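Local coordinates for probable M18-family aminopeptidase 1 (Thermotoga maritima, PDB 2GLF), which probably acts as a zinc-dependent aminopeptidase of the M18 family, removing residues from the N-termini of peptides, and here carries manganese ions, at residues Val351-Tyr363 with Ala390-Thr402. Sequence-based numbering, arbitrary orientation.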
loop_
_atom_site.group_PDB
_atom_site.type_symbol
_atom_site.label_atom_id
_atom_site.label_comp_id
_atom_site.label_asym_id
_atom_site.label_seq_id
_atom_site.Cartn_x
_atom_site.Cartn_y
_atom_site.Cartn_z
ATOM N N VAL A 351 -38.120 -26.965 -15.472
ATOM C CA VAL A 351 -37.229 -26.458 -16.501
ATOM C C VAL A 351 -37.075 -24.974 -16.236
ATOM O O VAL A 351 -38.021 -24.315 -15.792
ATOM C CB VAL A 351 -37.831 -26.619 -17.907
ATOM C CG1 VAL A 351 -36.737 -26.558 -18.948
ATOM C CG2 VAL A 351 -38.591 -27.917 -18.000
ATOM N N ALA A 352 -35.887 -24.449 -16.505
ATOM C CA ALA A 352 -35.634 -23.037 -16.291
ATOM C C ALA A 352 -35.846 -22.273 -17.576
ATOM O O ALA A 352 -35.349 -22.663 -18.634
ATOM C CB ALA A 352 -34.218 -22.823 -15.795
ATOM N N LEU A 353 -36.606 -21.189 -17.476
ATOM C CA LEU A 353 -36.885 -20.323 -18.614
ATOM C C LEU A 353 -36.051 -19.068 -18.367
ATOM O O LEU A 353 -36.290 -18.329 -17.409
ATOM C CB LEU A 353 -38.387 -20.005 -18.673
ATOM C CG LEU A 353 -38.951 -19.146 -19.809
ATOM C CD1 LEU A 353 -40.429 -19.431 -19.966
ATOM C CD2 LEU A 353 -38.718 -17.668 -19.524
ATOM N N VAL A 354 -35.051 -18.856 -19.216
ATOM C CA VAL A 354 -34.150 -17.712 -19.097
ATOM C C VAL A 354 -34.461 -16.678 -20.166
ATOM O O VAL A 354 -34.202 -16.904 -21.352
ATOM C CB VAL A 354 -32.678 -18.141 -19.277
ATOM C CG1 VAL A 354 -31.769 -17.043 -18.812
ATOM C CG2 VAL A 354 -32.404 -19.433 -18.522
ATOM N N LYS A 355 -35.005 -15.539 -19.752
ATOM C CA LYS A 355 -35.346 -14.488 -20.702
ATOM C C LYS A 355 -34.116 -13.773 -21.264
ATOM O O LYS A 355 -34.132 -13.314 -22.407
ATOM C CB LYS A 355 -36.289 -13.475 -20.050
ATOM C CG LYS A 355 -36.795 -12.422 -21.007
ATOM C CD LYS A 355 -38.018 -11.737 -20.454
ATOM C CE LYS A 355 -38.472 -10.602 -21.355
ATOM N NZ LYS A 355 -37.442 -9.531 -21.442
ATOM N N TYR A 356 -33.055 -13.686 -20.462
ATOM C CA TYR A 356 -31.816 -13.026 -20.886
ATOM C C TYR A 356 -30.602 -13.425 -20.044
ATOM O O TYR A 356 -30.736 -13.800 -18.873
ATOM C CB TYR A 356 -31.985 -11.500 -20.857
ATOM C CG TYR A 356 -32.410 -10.945 -19.513
ATOM C CD1 TYR A 356 -31.548 -10.977 -18.417
ATOM C CD2 TYR A 356 -33.689 -10.421 -19.329
ATOM C CE1 TYR A 356 -31.948 -10.507 -17.171
ATOM C CE2 TYR A 356 -34.099 -9.950 -18.088
ATOM C CZ TYR A 356 -33.225 -9.997 -17.013
ATOM O OH TYR A 356 -33.630 -9.550 -15.778
ATOM N N THR A 357 -29.421 -13.328 -20.655
ATOM C CA THR A 357 -28.158 -13.668 -20.006
ATOM C C THR A 357 -27.011 -12.847 -20.579
ATOM O O THR A 357 -26.321 -13.301 -21.494
ATOM C CB THR A 357 -27.789 -15.150 -20.216
ATOM O OG1 THR A 357 -27.807 -15.450 -21.615
ATOM C CG2 THR A 357 -28.759 -16.056 -19.493
ATOM N N GLY A 358 -26.797 -11.650 -20.049
ATOM C CA GLY A 358 -25.714 -10.823 -20.556
ATOM C C GLY A 358 -24.705 -10.467 -19.484
ATOM O O GLY A 358 -24.337 -11.306 -18.663
ATOM N N ALA A 359 -24.249 -9.220 -19.497
ATOM C CA ALA A 359 -23.286 -8.748 -18.508
ATOM C C ALA A 359 -23.784 -7.439 -17.899
ATOM O O ALA A 359 -24.939 -7.334 -17.496
ATOM C CB ALA A 359 -21.922 -8.550 -19.151
ATOM N N ARG A 360 -22.919 -6.435 -17.851
ATOM C CA ARG A 360 -23.284 -5.144 -17.286
ATOM C C ARG A 360 -24.612 -4.573 -17.831
ATOM O O ARG A 360 -24.622 -3.576 -18.563
ATOM C CB ARG A 360 -22.144 -4.154 -17.533
ATOM C CG ARG A 360 -20.823 -4.576 -16.917
ATOM C CD ARG A 360 -20.822 -4.335 -15.426
ATOM N NE ARG A 360 -20.986 -2.915 -15.133
ATOM C CZ ARG A 360 -21.017 -2.402 -13.909
ATOM N NH1 ARG A 360 -20.894 -3.194 -12.852
ATOM N NH2 ARG A 360 -21.171 -1.095 -13.743
ATOM N N GLY A 361 -25.732 -5.191 -17.473
ATOM C CA GLY A 361 -27.008 -4.689 -17.946
ATOM C C GLY A 361 -27.444 -5.148 -19.331
ATOM O O GLY A 361 -27.715 -4.322 -20.202
ATOM N N LYS A 362 -27.504 -6.465 -19.530
ATOM C CA LYS A 362 -27.936 -7.070 -20.789
ATOM C C LYS A 362 -27.081 -6.889 -22.041
ATOM O O LYS A 362 -27.617 -6.898 -23.153
ATOM C CB LYS A 362 -29.363 -6.628 -21.122
ATOM C CG LYS A 362 -30.450 -7.349 -20.358
ATOM C CD LYS A 362 -31.007 -6.491 -19.252
ATOM C CE LYS A 362 -32.317 -7.069 -18.747
ATOM N NZ LYS A 362 -33.340 -7.121 -19.840
ATOM N N TYR A 363 -25.770 -6.737 -21.887
ATOM C CA TYR A 363 -24.905 -6.578 -23.055
ATOM C C TYR A 363 -24.706 -7.910 -23.757
ATOM O O TYR A 363 -24.696 -8.960 -23.116
ATOM C CB TYR A 363 -23.520 -6.041 -22.672
ATOM C CG TYR A 363 -23.510 -4.682 -22.024
ATOM C CD1 TYR A 363 -24.643 -3.874 -22.028
ATOM C CD2 TYR A 363 -22.360 -4.205 -21.395
ATOM C CE1 TYR A 363 -24.636 -2.621 -21.417
ATOM C CE2 TYR A 363 -22.341 -2.956 -20.780
ATOM C CZ TYR A 363 -23.483 -2.168 -20.792
ATOM O OH TYR A 363 -23.488 -0.946 -20.157
ATOM N N ALA A 390 -35.454 -18.184 -14.402
ATOM C CA ALA A 390 -34.066 -18.219 -13.962
ATOM C C ALA A 390 -33.252 -17.054 -14.504
ATOM O O ALA A 390 -33.424 -16.628 -15.644
ATOM C CB ALA A 390 -33.418 -19.538 -14.365
ATOM N N THR A 391 -32.367 -16.545 -13.660
ATOM C CA THR A 391 -31.499 -15.439 -14.011
ATOM C C THR A 391 -30.082 -15.853 -13.649
ATOM O O THR A 391 -29.865 -16.525 -12.638
ATOM C CB THR A 391 -31.870 -14.183 -13.223
ATOM O OG1 THR A 391 -33.211 -13.793 -13.547
ATOM C CG2 THR A 391 -30.932 -13.055 -13.567
ATOM N N LEU A 392 -29.121 -15.457 -14.476
ATOM C CA LEU A 392 -27.727 -15.799 -14.238
ATOM C C LEU A 392 -27.084 -14.916 -13.162
ATOM O O LEU A 392 -26.173 -14.131 -13.443
ATOM C CB LEU A 392 -26.942 -15.684 -15.545
ATOM C CG LEU A 392 -25.498 -16.183 -15.509
ATOM C CD1 LEU A 392 -25.472 -17.686 -15.243
ATOM C CD2 LEU A 392 -24.828 -15.854 -16.831
ATOM N N GLY A 393 -27.570 -15.050 -11.931
ATOM C CA GLY A 393 -27.042 -14.277 -10.817
ATOM C C GLY A 393 -27.512 -12.835 -10.723
ATOM O O GLY A 393 -28.167 -12.322 -11.635
ATOM N N LYS A 394 -27.175 -12.191 -9.603
ATOM C CA LYS A 394 -27.525 -10.795 -9.349
ATOM C C LYS A 394 -27.080 -9.973 -10.543
ATOM O O LYS A 394 -26.267 -10.431 -11.338
ATOM C CB LYS A 394 -26.817 -10.277 -8.098
ATOM C CG LYS A 394 -27.323 -10.820 -6.783
ATOM C CD LYS A 394 -26.577 -10.172 -5.629
ATOM C CE LYS A 394 -27.231 -10.473 -4.288
ATOM N NZ LYS A 394 -27.289 -11.932 -4.021
ATOM N N VAL A 395 -27.586 -8.751 -10.640
ATOM C CA VAL A 395 -27.285 -7.874 -11.762
ATOM C C VAL A 395 -25.851 -7.787 -12.306
ATOM O O VAL A 395 -25.630 -8.100 -13.481
ATOM C CB VAL A 395 -27.833 -6.464 -11.487
ATOM C CG1 VAL A 395 -27.411 -5.488 -12.586
ATOM C CG2 VAL A 395 -29.348 -6.541 -11.415
ATOM N N ASP A 396 -24.867 -7.373 -11.517
ATOM C CA ASP A 396 -23.525 -7.310 -12.100
ATOM C C ASP A 396 -22.552 -8.408 -11.666
ATOM O O ASP A 396 -21.336 -8.248 -11.763
ATOM C CB ASP A 396 -22.907 -5.930 -11.865
ATOM C CG ASP A 396 -23.480 -4.880 -12.796
ATOM O OD1 ASP A 396 -23.577 -5.170 -14.007
ATOM O OD2 ASP A 396 -23.824 -3.773 -12.326
ATOM N N GLN A 397 -23.101 -9.533 -11.218
ATOM C CA GLN A 397 -22.311 -10.672 -10.761
ATOM C C GLN A 397 -21.389 -11.290 -11.806
ATOM O O GLN A 397 -20.204 -11.535 -11.537
ATOM C CB GLN A 397 -23.235 -11.754 -10.212
ATOM C CG GLN A 397 -23.405 -11.670 -8.720
ATOM C CD GLN A 397 -22.146 -12.060 -7.988
ATOM O OE1 GLN A 397 -22.052 -11.916 -6.774
ATOM N NE2 GLN A 397 -21.170 -12.565 -8.725
ATOM N N GLY A 398 -21.926 -11.557 -12.991
ATOM C CA GLY A 398 -21.110 -12.157 -14.026
ATOM C C GLY A 398 -21.775 -12.206 -15.380
ATOM O O GLY A 398 -22.884 -11.711 -15.557
ATOM N N GLY A 399 -21.088 -12.815 -16.340
ATOM C CA GLY A 399 -21.629 -12.908 -17.681
ATOM C C GLY A 399 -22.076 -14.299 -18.077
ATOM O O GLY A 399 -21.814 -15.276 -17.377
ATOM N N GLY A 400 -22.762 -14.377 -19.211
ATOM C CA GLY A 400 -23.242 -15.645 -19.709
ATOM C C GLY A 400 -23.156 -15.695 -21.218
ATOM O O GLY A 400 -22.130 -16.076 -21.776
ATOM N N GLY A 401 -24.236 -15.298 -21.881
ATOM C CA GLY A 401 -24.258 -15.313 -23.330
ATOM C C GLY A 401 -24.321 -16.722 -23.890
ATOM O O GLY A 401 -23.391 -17.507 -23.710
ATOM N N THR A 402 -25.426 -17.048 -24.555
ATOM C CA THR A 402 -25.601 -18.366 -25.157
ATOM C C THR A 402 -25.687 -18.194 -26.665
ATOM O O THR A 402 -25.565 -17.079 -27.173
ATOM C CB THR A 402 -26.884 -19.051 -24.673
ATOM O OG1 THR A 402 -28.004 -18.219 -24.983
ATOM C CG2 THR A 402 -26.833 -19.290 -23.174
#
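Arg-360 meets Asp-396 through charge alone: NH1 stands 3.0 Å from OD2, yet the oxygen lies over one face of the guanidinium, well out of its plane, and no N-H points at it. Guanidinium and carboxylate planes lie only 16° apart, and the arginine, bent at chi2 (-77°), brings CD to 3.2 Å from Asp-396 OD1. The arginine is poorly ordered; the carboxylate's strongest partner is Tyr-118 of a neighbouring subunit, which hydrogen-bonds OD1, while Lys-124 of that subunit pairs with OD2. Replacing Asp-396 by an alanine is likely to leave that lysine and Arg-360 without their shared counter-charge and the tyrosine hydroxyl without its partner. Two backbone hydrogen bonds cross between the segments. Ala-390 N donates to Leu-353 O (3.1 Å), continuing the parallel pairing of strand 351-354 with 387-389, the mixed sheet's outermost strand within the chain. Beyond the strands both segments run as loops, and Gly-401 N reaches Thr-357 O at 2.9 Å, while Gly-399 CA makes a C-H...O contact with Gly-358 O. Apolar contacts lie along strand 351-354: Ala-352 CB packs on Ala-390 CB (3.7 Å), both touching Cys-328. Thr-402, bonded to Asp-416, has its side chain about 6 Å from a bound manganese ion.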